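Local coordinates for ABC transporter, permease protein, putative (Porphyromonas gingivalis, PDB 2P0S), which is a domain of a putative ABC transporter permease, a membrane protein that probably takes part in ABC-type transport across the cell membrane, at residues K97-A100 with D106-Q109. Sequence-based numbering, arbitrary orientation.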
ATOM      1  N   LYS A  97       1.061  14.029  12.964  1.00 18.90           N
ATOM      2  CA  LYS A  97       0.484  15.166  13.598  1.00 19.74           C
ATOM      3  C   LYS A  97       0.717  15.038  15.104  1.00 22.42           C
ATOM      4  O   LYS A  97       1.021  16.055  15.747  1.00 22.99           O
ATOM      5  CB  LYS A  97      -1.001  15.215  13.315  1.00 22.39           C
ATOM      6  CG  LYS A  97      -1.687  16.367  13.915  1.00 22.70           C
ATOM      7  CD  LYS A  97      -3.059  16.640  13.197  1.00 26.07           C
ATOM      8  CE  LYS A  97      -3.694  17.930  13.692  1.00 27.89           C
ATOM      9  NZ  LYS A  97      -5.137  17.936  13.245  1.00 29.72           N
ATOM     10  N   LYS A  98       0.508  13.847  15.647  1.00 20.43           N
ATOM     11  CA  LYS A  98       0.732  13.685  17.112  1.00 22.10           C
ATOM     12  C   LYS A  98       2.200  13.836  17.450  1.00 21.85           C
ATOM     13  O   LYS A  98       2.565  14.486  18.426  1.00 23.27           O
ATOM     14  CB  LYS A  98       0.283  12.322  17.584  1.00 22.59           C
ATOM     15  CG  LYS A  98      -1.239  12.154  17.678  1.00 28.80           C
ATOM     16  CD  LYS A  98      -1.584  10.720  18.098  1.00 37.19           C
ATOM     17  CE  LYS A  98      -1.952  10.670  19.562  1.00 41.12           C
ATOM     18  NZ  LYS A  98      -3.148   9.709  19.579  1.00 46.29           N
ATOM     19  N   ILE A  99       3.082  13.235  16.671  1.00 18.57           N
ATOM     20  CA  ILE A  99       4.556  13.380  16.918  1.00 20.07           C
ATOM     21  C   ILE A  99       4.919  14.866  16.918  1.00 18.66           C
ATOM     22  O   ILE A  99       5.661  15.376  17.809  1.00 21.17           O
ATOM     23  CB  ILE A  99       5.430  12.641  15.866  1.00 20.11           C
ATOM     24  CG1 ILE A  99       5.213  11.098  15.979  1.00 21.32           C
ATOM     25  CG2 ILE A  99       6.960  12.937  16.119  1.00 18.40           C
ATOM     26  CD1 ILE A  99       5.659  10.324  14.666  1.00 21.13           C
ATOM     27  N   ALA A 100       4.444  15.613  15.914  1.00 18.84           N
ATOM     28  CA  ALA A 100       4.813  17.007  15.822  1.00 18.78           C
ATOM     29  C   ALA A 100       4.349  17.899  16.953  1.00 20.09           C
ATOM     30  O   ALA A 100       4.833  18.988  17.039  1.00 22.36           O
ATOM     31  CB  ALA A 100       4.280  17.551  14.432  1.00 22.01           C
ATOM     32  N   ASP A 106      12.348  21.803  15.063  1.00 17.70           N
ATOM     33  CA  ASP A 106      12.430  21.337  13.626  1.00 15.89           C
ATOM     34  C   ASP A 106      11.768  19.962  13.353  1.00 20.18           C
ATOM     35  O   ASP A 106      12.091  19.230  12.368  1.00 20.40           O
ATOM     36  CB  ASP A 106      13.808  21.339  13.088  1.00 19.84           C
ATOM     37  CG  ASP A 106      14.281  22.748  12.648  1.00 27.11           C
ATOM     38  OD1 ASP A 106      15.243  22.738  11.802  1.00 32.77           O
ATOM     39  OD2 ASP A 106      13.670  23.782  13.010  1.00 28.82           O
ATOM     40  N   ILE A 107      10.797  19.608  14.224  1.00 16.74           N
ATOM     41  CA  ILE A 107      10.197  18.279  14.094  1.00 17.27           C
ATOM     42  C   ILE A 107       9.530  18.104  12.701  1.00 18.41           C
ATOM     43  O   ILE A 107       9.591  17.008  12.126  1.00 19.58           O
ATOM     44  CB  ILE A 107       9.286  17.927  15.292  1.00 18.96           C
ATOM     45  CG1 ILE A 107       8.841  16.413  15.246  1.00 16.80           C
ATOM     46  CG2 ILE A 107       8.108  18.936  15.390  1.00 18.04           C
ATOM     47  CD1 ILE A 107       9.888  15.349  15.115  1.00 18.57           C
ATOM     48  N   LYS A 108       8.883  19.127  12.194  1.00 19.06           N
ATOM     49  CA  LYS A 108       8.295  18.880  10.825  1.00 21.62           C
ATOM     50  C   LYS A 108       9.320  18.517   9.822  1.00 21.96           C
ATOM     51  O   LYS A 108       9.073  17.603   9.016  1.00 21.62           O
ATOM     52  CB  LYS A 108       7.497  20.068  10.342  1.00 21.97           C
ATOM     53  CG  LYS A 108       6.231  20.167  11.208  1.00 32.86           C
ATOM     54  CD  LYS A 108       5.273  21.193  10.621  1.00 40.94           C
ATOM     55  CE  LYS A 108       4.749  22.155  11.718  1.00 43.50           C
ATOM     56  NZ  LYS A 108       3.742  23.246  11.183  1.00 43.96           N
ATOM     57  N   GLN A 109      10.483  19.199   9.853  1.00 22.68           N
ATOM     58  CA  GLN A 109      11.556  18.913   8.885  1.00 21.88           C
ATOM     59  C   GLN A 109      12.113  17.522   9.117  1.00 21.31           C
ATOM     60  O   GLN A 109      12.397  16.762   8.198  1.00 20.77           O
ATOM     61  CB  GLN A 109      12.683  19.987   8.944  1.00 23.39           C
ATOM     62  CG  GLN A 109      12.225  21.437   8.528  1.00 29.47           C
ATOM     63  CD  GLN A 109      10.979  22.084   9.234  1.00 34.54           C
ATOM     64  OE1 GLN A 109      10.108  22.746   8.508  1.00 39.79           O
ATOM     65  NE2 GLN A 109      10.872  21.959  10.623  1.00 22.49           N
TER
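I107 carries its side of this contact almost alone, reaching from the first turn of helix 107-114 onto the last turn of helix 80-100, where it meets I99 and A100. Its two branches do different jobs. CG1 lies anti to the backbone N (chi1 -171°) and heads for I99, so that I107 CG1 sits 4.0 Å from I99 CG2 and the terminal I107 CD1 3.9 Å from the same methyl. The two isoleucine side chains cross at roughly a right angle, and the CG1 branch of I99 runs on away from I107. The other branch, CG2, rests on A100, with I107 CG2 3.7 Å from A100 O. The same I107 CG2 meets the methyl A100 CB at 4.2 Å. With only a methyl on A100, the backbones approach closely: A100 CA and I107 CA are 5.8 Å apart. L111, one turn further along, extends the apolar patch against both I99 and A100, and L111 of the second subunit also packs on I99. Beyond this tight part the contact thins quickly. K108 is exposed, and its side chain comes no nearer than 4.6 Å to segment 97-100, while Q109 turns back to its own segment in a weak hydrogen bond, Q109 NE2 to D106 O 3.5 Å. No hydrogen bond or salt bridge links the segments, so van der Waals contact between apolar groups holds the corner where a short loop joins helices 80-100 and 107-114.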